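Local coordinates for protein alpha-glucosidase ([Eubacterium] rectale, PDB 6PNR) that acts as a family GH31 sulfoquinovosidase, probably hydrolysing the alpha-glycosidic bond that holds the sulfosugar of plant sulfolipids and their derivatives, at residues E36-Y41 and F45-Y50; A188-R193 and H198-W203; P132-E137 and S407-H412. One frame throughout, in Å; residues are numbered along the deposited sequence.

In the fold
From the N terminus, contact 1 comes first: residues 36-41 and 45-50 close a tight hairpin at one edge of a six-stranded antiparallel sheet. Next the chain runs along the opposite edge strand, 130-133, and leaves it through 132-137, which opens contact 3. Contact 2, a second hairpin between 188-193 and 198-203, is nested inside the long loop that contact 3 closes some 270 residues later, when 407-412 enters helix 408-429 of the barrel domain. Strands 188-194 and 130-133 are neighbours, joining contacts 2 and 3. Contacts 1 and 2 build the sheet; contact 3 ties it to the barrel, with side chains of contact 1 packing against that junction.

Contact 1: residues E36-Y41 and F45-Y50; sequences EDVDMY and FKITDY
The carbonyl oxygen of Thr-48 is met twice from strand 36-41. The backbone N of Asp-37 donates to Thr-48 O over 2.7 Å with an almost straight N-H (170°), and Glu-36 CA lies 3.3 Å from the same Thr-48 O in a weaker CA-H...O contact. Thr-48 N returns a bond to Asp-37 O, and two residues further on Asp-39 and Lys-46 exchange another backbone pair. The side chains of these hydrogen-bonded pairs share one face of the sheet. Asp-37 and Thr-48 run side by side, with Asp-37 CB 3.5 Å from Thr-48 OG1. Lys-46 touches Asp-39 through its CB and then leads away, so that its NZ stays 6.6 Å from Asp-39 OD2 and makes no salt bridge.

The other face is mostly apolar. Phe-45 carries CG beside its own backbone N (chi1 -68°), which swings the ring over toward strand 36-41. Extended Met-40 lies alongside: its CG stands over one ring face, 3.8 Å from the centroid of Phe-45, a CH-pi contact. Further out, Met-40 SD adds an oblique Met-aromatic contact. Val-38 CG1 arrives near the ring plane instead, at an edge, 3.6 Å from Phe-45 CD2, and the same methyl packs on Ile-47 CG1. Rings of Trp-134 and His-412 also meet Phe-45 edge-to-face.

At the far end Glu-36 OE1 and Asp-49 OD1 come within 4.7 Å, like charges that Arg-101 NH2 probably reconciles, since it forms a salt bridge with each from strand 101-107. Two regular antiparallel strands joined by a short turn, alternating hydrogen-bonded and non-hydrogen-bonded pairs, make this a beta hairpin, here at the margin of the N-terminal beta domain of a GH31 glycosidase.

Contact 2: residues A188-R193 and H198-W203; sequences ADFDFR and HELQIW
Leu-200 CD2 sits over one face of the Phe-190 ring, 3.8 Å from its centroid in a CH-pi contact, while Ile-202 CD1 reaches Phe-190 CE1 obliquely and also packs on Ala-188 CB. The Phe-192 ring turns an edge toward the face of His-198, an offset edge-to-face pair with planes at 61°; Phe-192 CD1 lies 3.5 Å from His-198 ND1. Backbone bonds pair Asp-189 with Gln-201 and Asp-191 with Glu-199 in an antiparallel beta hairpin, whose opposite side is polar. Asp-191 CG points opposite the backbone N (chi1 177°), where OD1 can accept from Arg-193 N in an Asx turn; a further grip by the Arg-193 side chain, modelled in two conformers, is doubtful. One water donates to both Asp-191 OD2 and Glu-199 OE1, bridging two carboxylates. With an alanine here, that water would probably lose one of its two acceptors and Arg-193 N the oxygen that closes the Asx turn. Glu-199 is held further by Arg-105 and Arg-54, and by Tyr-50 of the second subunit. Strand 130-133 pairs with 188-194, strand 101-107 flanks 197-202, and strands 114-118 and 178-182 of the second sheet pack against the aromatic face.

Contact 3: residues P132-E137 and S407-H412; sequences PIWTSE and SPMIEH
His-412 lies flat on Trp-134, an offset stack in which the imidazole and the six-membered ring are 3.9 Å apart between centroids and only 8° from parallel. His-412 CD2 stands over the indole, 3.3 Å from Trp-134 CE2. With CG opposite the backbone N (chi1 173°), the histidine reaches out from near the start of its helix, and its NE2 donates to Thr-135 O, which lies near the ring plane. At 2.5 Å the His-412 NE2 to Thr-135 O bond is so short that its exact length is doubtful. Thr-135 CG2 adds a flank contact 3.4 Å from His-412 NE2. The helix, 408-429, follows strand 386-389 of the GH31 barrel and opens with Ser-407 as N-cap, whose OG accepts from Met-409 N; the tryptophan and threonine belong to the chain that leaves the edge of the N-terminal sheet, so the stack spans two domains. Met-409 approaches the rim of the indole, its SD 4.1 Å from Trp-134 CH2 in an oblique Met-aromatic contact. On the far side of the imidazole, His-412 ND1 bonds to Leu-395 O; with a carbonyl at each nitrogen, the ring is likely to favour the doubly protonated form.

Contact 1: residues E36-Y41 and F45-Y50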
loop_
_atom_site.group_PDB
_atom_site.type_symbol
_atom_site.label_atom_id
_atom_site.label_comp_id
_atom_site.label_asym_id
_atom_site.label_seq_id
_atom_site.Cartn_x
_atom_site.Cartn_y
_atom_site.Cartn_z
ATOM N N GLU A 36 -5.142 -17.247 -0.691
ATOM C CA GLU A 36 -4.944 -15.995 -1.398
ATOM C C GLU A 36 -6.256 -15.232 -1.529
ATOM O O GLU A 36 -7.348 -15.789 -1.411
ATOM C CB GLU A 36 -4.362 -16.251 -2.784
ATOM C CG GLU A 36 -5.302 -16.962 -3.729
ATOM C CD GLU A 36 -5.228 -18.477 -3.617
ATOM O OE1 GLU A 36 -4.559 -18.992 -2.691
ATOM O OE2 GLU A 36 -5.846 -19.153 -4.462
ATOM N N ASP A 37 -6.132 -13.929 -1.764
ATOM C CA ASP A 37 -7.250 -13.080 -2.163
ATOM C C ASP A 37 -6.797 -12.297 -3.391
ATOM O O ASP A 37 -5.881 -11.471 -3.302
ATOM C CB ASP A 37 -7.679 -12.143 -1.029
ATOM C CG ASP A 37 -8.887 -11.285 -1.400
ATOM O OD1 ASP A 37 -10.006 -11.825 -1.520
ATOM O OD2 ASP A 37 -8.709 -10.065 -1.576
ATOM N N VAL A 38 -7.420 -12.578 -4.530
ATOM C CA VAL A 38 -7.065 -11.986 -5.817
ATOM C C VAL A 38 -8.217 -11.076 -6.220
ATOM O O VAL A 38 -9.303 -11.555 -6.570
ATOM C CB VAL A 38 -6.798 -13.059 -6.883
ATOM C CG1 VAL A 38 -6.435 -12.428 -8.233
ATOM C CG2 VAL A 38 -5.694 -13.992 -6.432
ATOM N N ASP A 39 -7.988 -9.763 -6.160
ATOM C CA ASP A 39 -8.993 -8.755 -6.503
ATOM C C ASP A 39 -8.684 -8.208 -7.898
ATOM O O ASP A 39 -7.715 -7.466 -8.074
ATOM C CB ASP A 39 -8.994 -7.637 -5.461
ATOM C CG ASP A 39 -10.049 -6.576 -5.730
ATOM O OD1 ASP A 39 -10.959 -6.818 -6.556
ATOM O OD2 ASP A 39 -9.960 -5.495 -5.113
ATOM N N MET A 40 -9.512 -8.560 -8.878
ATOM C CA MET A 40 -9.287 -8.200 -10.273
ATOM C C MET A 40 -10.205 -7.066 -10.721
ATOM O O MET A 40 -11.417 -7.124 -10.503
ATOM C CB MET A 40 -9.518 -9.402 -11.171
ATOM C CG MET A 40 -9.291 -9.076 -12.611
ATOM S SD MET A 40 -10.044 -10.262 -13.704
ATOM C CE MET A 40 -9.425 -9.590 -15.262
ATOM N N TYR A 41 -9.637 -6.057 -11.390
ATOM C CA TYR A 41 -10.462 -4.985 -11.962
ATOM C C TYR A 41 -9.820 -4.544 -13.273
ATOM O O TYR A 41 -8.788 -3.869 -13.258
ATOM C CB TYR A 41 -10.605 -3.816 -10.998
ATOM C CG TYR A 41 -11.471 -2.699 -11.538
ATOM C CD1 TYR A 41 -12.859 -2.782 -11.489
ATOM C CD2 TYR A 41 -10.901 -1.563 -12.091
ATOM C CE1 TYR A 41 -13.653 -1.754 -11.984
ATOM C CE2 TYR A 41 -11.684 -0.535 -12.581
ATOM C CZ TYR A 41 -13.054 -0.636 -12.533
ATOM O OH TYR A 41 -13.808 0.394 -13.040
ATOM N N PHE A 45 -4.693 -6.497 -10.830
ATOM C CA PHE A 45 -4.883 -7.559 -9.836
ATOM C C PHE A 45 -4.263 -7.124 -8.512
ATOM O O PHE A 45 -3.037 -7.041 -8.395
ATOM C CB PHE A 45 -4.263 -8.893 -10.289
ATOM C CG PHE A 45 -4.960 -9.544 -11.469
ATOM C CD1 PHE A 45 -4.665 -9.161 -12.772
ATOM C CD2 PHE A 45 -5.894 -10.552 -11.271
ATOM C CE1 PHE A 45 -5.307 -9.743 -13.850
ATOM C CE2 PHE A 45 -6.530 -11.153 -12.350
ATOM C CZ PHE A 45 -6.246 -10.747 -13.635
ATOM N N LYS A 46 -5.104 -6.867 -7.517
ATOM C CA LYS A 46 -4.649 -6.683 -6.145
ATOM C C LYS A 46 -4.655 -8.051 -5.475
ATOM O O LYS A 46 -5.721 -8.640 -5.261
ATOM C CB LYS A 46 -5.542 -5.694 -5.401
ATOM C CG LYS A 46 -5.157 -5.465 -3.945
ATOM C CD LYS A 46 -6.150 -4.533 -3.241
ATOM C CE LYS A 46 -6.037 -4.652 -1.724
ATOM N NZ LYS A 46 -4.605 -4.729 -1.286
ATOM N N ILE A 47 -3.468 -8.567 -5.176
ATOM C CA ILE A 47 -3.294 -9.915 -4.654
ATOM C C ILE A 47 -2.719 -9.830 -3.244
ATOM O O ILE A 47 -1.680 -9.194 -3.025
ATOM C CB ILE A 47 -2.386 -10.755 -5.572
ATOM C CG1 ILE A 47 -3.105 -11.029 -6.902
ATOM C CG2 ILE A 47 -1.989 -12.067 -4.888
ATOM C CD1 ILE A 47 -2.267 -11.774 -7.902
ATOM N N THR A 48 -3.397 -10.462 -2.293
ATOM C CA THR A 48 -2.878 -10.646 -0.948
ATOM C C THR A 48 -2.976 -12.123 -0.589
ATOM O O THR A 48 -3.717 -12.884 -1.212
ATOM C CB THR A 48 -3.643 -9.811 0.082
ATOM O OG1 THR A 48 -5.030 -10.166 0.029
ATOM C CG2 THR A 48 -3.486 -8.326 -0.207
ATOM N N ASP A 49 -2.225 -12.519 0.436
ATOM C CA ASP A 49 -2.179 -13.902 0.881
ATOM C C ASP A 49 -2.322 -13.940 2.396
ATOM O O ASP A 49 -1.820 -13.057 3.099
ATOM C CB ASP A 49 -0.854 -14.569 0.444
ATOM C CG ASP A 49 -0.886 -16.097 0.524
ATOM O OD1 ASP A 49 -1.993 -16.692 0.489
ATOM O OD2 ASP A 49 0.215 -16.698 0.621
ATOM N N TYR A 50 -3.005 -14.964 2.895
ATOM C CA TYR A 50 -3.112 -15.225 4.328
ATOM C C TYR A 50 -2.415 -16.555 4.604
ATOM O O TYR A 50 -2.966 -17.618 4.311
ATOM C CB TYR A 50 -4.566 -15.253 4.766
ATOM C CG TYR A 50 -4.759 -15.634 6.215
ATOM C CD1 TYR A 50 -3.921 -15.133 7.207
ATOM C CD2 TYR A 50 -5.802 -16.469 6.596
ATOM C CE1 TYR A 50 -4.110 -15.474 8.547
ATOM C CE2 TYR A 50 -6.002 -16.813 7.924
ATOM C CZ TYR A 50 -5.154 -16.318 8.897
ATOM O OH TYR A 50 -5.369 -16.669 10.222
#

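Contact 2: residues A188-R193 and H198-W203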
loop_
_atom_site.group_PDB
_atom_site.type_symbol
_atom_site.label_atom_id
_atom_site.label_comp_id
_atom_site.label_asym_id
_atom_site.label_seq_id
_atom_site.Cartn_x
_atom_site.Cartn_y
_atom_site.Cartn_z
ATOM N N ALA A 188 4.180 -16.578 -8.277
ATOM C CA ALA A 188 5.435 -16.677 -7.551
ATOM C C ALA A 188 5.834 -15.295 -7.065
ATOM O O ALA A 188 5.269 -14.279 -7.478
ATOM C CB ALA A 188 6.549 -17.292 -8.410
ATOM N N ASP A 189 6.818 -15.265 -6.167
ATOM C CA ASP A 189 7.373 -14.008 -5.669
ATOM C C ASP A 189 8.853 -14.244 -5.395
ATOM O O ASP A 189 9.201 -14.942 -4.438
ATOM C CB ASP A 189 6.634 -13.538 -4.411
ATOM C CG ASP A 189 7.055 -12.137 -3.952
ATOM O OD1 ASP A 189 8.068 -11.603 -4.444
ATOM O OD2 ASP A 189 6.351 -11.555 -3.092
ATOM N N PHE A 190 9.716 -13.663 -6.233
ATOM C CA PHE A 190 11.163 -13.849 -6.132
ATOM C C PHE A 190 11.727 -12.726 -5.268
ATOM O O PHE A 190 11.706 -11.556 -5.665
ATOM C CB PHE A 190 11.823 -13.863 -7.517
ATOM C CG PHE A 190 11.651 -15.163 -8.274
ATOM C CD1 PHE A 190 10.576 -16.005 -8.013
ATOM C CD2 PHE A 190 12.584 -15.551 -9.228
ATOM C CE1 PHE A 190 10.421 -17.193 -8.702
ATOM C CE2 PHE A 190 12.439 -16.741 -9.923
ATOM C CZ PHE A 190 11.365 -17.568 -9.656
ATOM N N ASP A 191 12.251 -13.085 -4.099
ATOM C CA ASP A 191 12.594 -12.132 -3.050
ATOM C C ASP A 191 14.110 -12.025 -2.972
ATOM O O ASP A 191 14.778 -12.970 -2.541
ATOM C CB ASP A 191 11.978 -12.599 -1.729
ATOM C CG ASP A 191 12.333 -11.713 -0.545
ATOM O OD1 ASP A 191 13.095 -10.731 -0.695
ATOM O OD2 ASP A 191 11.820 -12.005 0.559
ATOM N N PHE A 192 14.658 -10.875 -3.379
ATOM C CA PHE A 192 16.103 -10.650 -3.342
ATOM C C PHE A 192 16.494 -9.606 -2.292
ATOM O O PHE A 192 17.486 -8.881 -2.464
ATOM C CB PHE A 192 16.628 -10.219 -4.709
ATOM C CG PHE A 192 16.250 -11.145 -5.835
ATOM C CD1 PHE A 192 17.051 -12.235 -6.157
ATOM C CD2 PHE A 192 15.101 -10.913 -6.583
ATOM C CE1 PHE A 192 16.708 -13.097 -7.206
ATOM C CE2 PHE A 192 14.749 -11.762 -7.628
ATOM C CZ PHE A 192 15.561 -12.859 -7.944
ATOM N N ARG A 193 15.726 -9.520 -1.206
ATOM C CA ARG A 193 15.945 -8.495 -0.194
ATOM C C ARG A 193 16.998 -8.876 0.842
ATOM O O ARG A 193 17.512 -7.989 1.529
ATOM C CB ARG A 193 14.624 -8.168 0.511
ATOM C CG ARG A 193 13.626 -7.418 -0.375
ATOM C CD ARG A 193 12.269 -7.262 0.309
ATOM N NE ARG A 193 11.561 -8.535 0.383
ATOM C CZ ARG A 193 10.293 -8.666 0.750
ATOM N NH1 ARG A 193 9.582 -7.595 1.094
ATOM N NH2 ARG A 193 9.735 -9.871 0.773
ATOM N N HIS A 198 18.709 -15.594 -1.770
ATOM C CA HIS A 198 17.479 -15.320 -2.500
ATOM C C HIS A 198 16.431 -16.314 -2.030
ATOM O O HIS A 198 16.756 -17.444 -1.655
ATOM C CB HIS A 198 17.669 -15.460 -4.015
ATOM C CG HIS A 198 18.988 -14.965 -4.522
ATOM N ND1 HIS A 198 19.503 -13.733 -4.190
ATOM C CD2 HIS A 198 19.898 -15.542 -5.345
ATOM C CE1 HIS A 198 20.670 -13.568 -4.786
ATOM N NE2 HIS A 198 20.932 -14.652 -5.496
ATOM N N GLU A 199 15.171 -15.900 -2.035
ATOM C CA GLU A 199 14.094 -16.808 -1.658
ATOM C C GLU A 199 13.004 -16.746 -2.712
ATOM O O GLU A 199 12.469 -15.667 -2.997
ATOM C CB GLU A 199 13.531 -16.488 -0.268
ATOM C CG GLU A 199 12.395 -17.418 0.144
ATOM C CD GLU A 199 12.039 -17.316 1.631
ATOM O OE1 GLU A 199 11.216 -16.447 1.988
ATOM O OE2 GLU A 199 12.586 -18.108 2.439
ATOM N N LEU A 200 12.667 -17.903 -3.271
ATOM C CA LEU A 200 11.717 -18.014 -4.368
ATOM C C LEU A 200 10.438 -18.629 -3.816
ATOM O O LEU A 200 10.399 -19.829 -3.518
ATOM C CB LEU A 200 12.300 -18.854 -5.499
ATOM C CG LEU A 200 13.771 -18.595 -5.839
ATOM C CD1 LEU A 200 14.224 -19.533 -6.961
ATOM C CD2 LEU A 200 14.050 -17.129 -6.209
ATOM N N GLN A 201 9.408 -17.802 -3.642
ATOM C CA GLN A 201 8.109 -18.261 -3.158
ATOM C C GLN A 201 7.242 -18.689 -4.341
ATOM O O GLN A 201 7.087 -17.933 -5.302
ATOM C CB GLN A 201 7.402 -17.163 -2.362
ATOM C CG GLN A 201 6.012 -17.574 -1.886
ATOM C CD GLN A 201 5.236 -16.450 -1.194
ATOM O OE1 GLN A 201 4.057 -16.608 -0.866
ATOM N NE2 GLN A 201 5.893 -15.326 -0.961
ATOM N N ILE A 202 6.674 -19.895 -4.263
ATOM C CA ILE A 202 5.836 -20.462 -5.319
ATOM C C ILE A 202 4.517 -20.903 -4.703
ATOM O O ILE A 202 4.505 -21.507 -3.625
ATOM C CB ILE A 202 6.519 -21.662 -6.019
ATOM C CG1 ILE A 202 8.019 -21.433 -6.214
ATOM C CG2 ILE A 202 5.852 -21.934 -7.358
ATOM C CD1 ILE A 202 8.378 -20.344 -7.207
ATOM N N TRP A 203 3.401 -20.622 -5.383
ATOM C CA TRP A 203 2.093 -20.996 -4.822
ATOM C C TRP A 203 1.638 -22.378 -5.286
ATOM O O TRP A 203 0.450 -22.621 -5.544
ATOM C CB TRP A 203 1.043 -19.931 -5.137
ATOM C CG TRP A 203 1.223 -18.696 -4.296
ATOM C CD1 TRP A 203 2.279 -18.413 -3.469
ATOM C CD2 TRP A 203 0.318 -17.589 -4.180
ATOM N NE1 TRP A 203 2.089 -17.187 -2.863
ATOM C CE2 TRP A 203 0.892 -16.667 -3.280
ATOM C CE3 TRP A 203 -0.916 -17.283 -4.763
ATOM C CZ2 TRP A 203 0.279 -15.454 -2.954
ATOM C CZ3 TRP A 203 -1.520 -16.068 -4.442
ATOM C CH2 TRP A 203 -0.923 -15.178 -3.540
HETATM O O HOH W 1 8.586 -14.199 -1.589
HETATM O O HOH W 2 10.204 -14.329 0.599
#

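Contact 3: residues P132-E137 and S407-H412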
loop_
_atom_site.group_PDB
_atom_site.type_symbol
_atom_site.label_atom_id
_atom_site.label_comp_id
_atom_site.label_asym_id
_atom_site.label_seq_id
_atom_site.Cartn_x
_atom_site.Cartn_y
_atom_site.Cartn_z
ATOM N N PRO A 132 6.866 -10.085 -7.541
ATOM C CA PRO A 132 5.762 -11.000 -7.851
ATOM C C PRO A 132 5.732 -11.340 -9.332
ATOM O O PRO A 132 5.983 -10.492 -10.188
ATOM C CB PRO A 132 4.519 -10.198 -7.439
ATOM C CG PRO A 132 5.027 -9.326 -6.330
ATOM C CD PRO A 132 6.438 -8.961 -6.689
ATOM N N ILE A 133 5.413 -12.598 -9.625
ATOM C CA ILE A 133 5.378 -13.120 -10.990
ATOM C C ILE A 133 3.912 -13.371 -11.329
ATOM O O ILE A 133 3.358 -14.427 -11.003
ATOM C CB ILE A 133 6.219 -14.407 -11.119
ATOM C CG1 ILE A 133 7.635 -14.189 -10.573
ATOM C CG2 ILE A 133 6.209 -14.950 -12.576
ATOM C CD1 ILE A 133 8.440 -13.099 -11.265
ATOM N N TRP A 134 3.262 -12.377 -11.935
ATOM C CA TRP A 134 1.834 -12.449 -12.232
ATOM C C TRP A 134 1.604 -11.487 -13.388
ATOM O O TRP A 134 1.814 -10.281 -13.225
ATOM C CB TRP A 134 1.000 -12.064 -11.004
ATOM C CG TRP A 134 -0.490 -12.271 -11.138
ATOM C CD1 TRP A 134 -1.432 -11.317 -11.406
ATOM C CD2 TRP A 134 -1.205 -13.508 -10.991
ATOM N NE1 TRP A 134 -2.688 -11.882 -11.432
ATOM C CE2 TRP A 134 -2.574 -13.227 -11.188
ATOM C CE3 TRP A 134 -0.818 -14.828 -10.728
ATOM C CZ2 TRP A 134 -3.557 -14.218 -11.122
ATOM C CZ3 TRP A 134 -1.800 -15.811 -10.655
ATOM C CH2 TRP A 134 -3.147 -15.502 -10.850
ATOM N N THR A 135 1.230 -12.009 -14.553
ATOM C CA THR A 135 1.026 -11.124 -15.696
ATOM C C THR A 135 -0.226 -10.280 -15.469
ATOM O O THR A 135 -1.235 -10.760 -14.945
ATOM C CB THR A 135 0.942 -11.922 -17.008
ATOM O OG1 THR A 135 0.751 -11.023 -18.110
ATOM C CG2 THR A 135 -0.181 -12.962 -16.990
ATOM N N SER A 136 -0.133 -8.994 -15.795
ATOM C CA SER A 136 -1.249 -8.084 -15.552
ATOM C C SER A 136 -0.991 -6.808 -16.338
ATOM O O SER A 136 0.080 -6.622 -16.919
ATOM C CB SER A 136 -1.412 -7.771 -14.056
ATOM O OG SER A 136 -0.418 -6.850 -13.609
ATOM N N GLU A 137 -1.973 -5.920 -16.336
ATOM C CA GLU A 137 -1.668 -4.558 -16.745
ATOM C C GLU A 137 -0.473 -4.065 -15.927
ATOM O O GLU A 137 -0.422 -4.293 -14.707
ATOM C CB GLU A 137 -2.887 -3.654 -16.532
ATOM C CG GLU A 137 -4.014 -3.911 -17.528
ATOM C CD GLU A 137 -3.750 -3.271 -18.883
ATOM O OE1 GLU A 137 -2.830 -2.432 -18.995
ATOM O OE2 GLU A 137 -4.449 -3.628 -19.849
ATOM N N SER A 407 -6.542 -25.140 -12.452
ATOM C CA SER A 407 -7.041 -23.932 -11.807
ATOM C C SER A 407 -6.624 -22.691 -12.597
ATOM O O SER A 407 -5.520 -22.646 -13.149
ATOM C CB SER A 407 -6.513 -23.826 -10.380
ATOM O OG SER A 407 -6.704 -22.516 -9.879
ATOM N N PRO A 408 -7.479 -21.668 -12.667
ATOM C CA PRO A 408 -7.034 -20.390 -13.243
ATOM C C PRO A 408 -5.891 -19.756 -12.468
ATOM O O PRO A 408 -5.199 -18.890 -13.018
ATOM C CB PRO A 408 -8.301 -19.530 -13.200
ATOM C CG PRO A 408 -9.111 -20.134 -12.082
ATOM C CD PRO A 408 -8.880 -21.603 -12.219
ATOM N N MET A 409 -5.649 -20.175 -11.218
ATOM C CA MET A 409 -4.451 -19.731 -10.509
ATOM C C MET A 409 -3.176 -20.259 -11.162
ATOM O O MET A 409 -2.093 -19.717 -10.923
ATOM C CB MET A 409 -4.513 -20.165 -9.044
ATOM C CG MET A 409 -5.590 -19.447 -8.215
ATOM S SD MET A 409 -5.323 -17.675 -8.113
ATOM C CE MET A 409 -3.725 -17.593 -7.307
ATOM N N ILE A 410 -3.289 -21.289 -11.992
ATOM C CA ILE A 410 -2.165 -21.833 -12.735
ATOM C C ILE A 410 -2.190 -21.382 -14.190
ATOM O O ILE A 410 -1.142 -21.103 -14.768
ATOM C CB ILE A 410 -2.170 -23.375 -12.642
ATOM C CG1 ILE A 410 -2.086 -23.844 -11.187
ATOM C CG2 ILE A 410 -1.067 -23.983 -13.516
ATOM C CD1 ILE A 410 -0.826 -23.445 -10.466
ATOM N N GLU A 411 -3.382 -21.303 -14.797
ATOM C CA GLU A 411 -3.466 -20.951 -16.208
ATOM C C GLU A 411 -3.325 -19.456 -16.469
ATOM O O GLU A 411 -3.051 -19.075 -17.615
ATOM C CB GLU A 411 -4.786 -21.447 -16.802
ATOM C CG GLU A 411 -4.961 -22.953 -16.747
ATOM C CD GLU A 411 -4.164 -23.674 -17.809
ATOM O OE1 GLU A 411 -3.202 -23.085 -18.351
ATOM O OE2 GLU A 411 -4.513 -24.834 -18.116
ATOM N N HIS A 412 -3.506 -18.609 -15.449
ATOM C CA HIS A 412 -3.402 -17.164 -15.651
ATOM C C HIS A 412 -2.060 -16.781 -16.268
ATOM O O HIS A 412 -2.012 -16.097 -17.298
ATOM C CB HIS A 412 -3.614 -16.414 -14.334
ATOM C CG HIS A 412 -3.349 -14.945 -14.450
ATOM N ND1 HIS A 412 -4.319 -14.045 -14.838
ATOM C CD2 HIS A 412 -2.211 -14.227 -14.291
ATOM C CE1 HIS A 412 -3.798 -12.832 -14.886
ATOM N NE2 HIS A 412 -2.520 -12.915 -14.561
#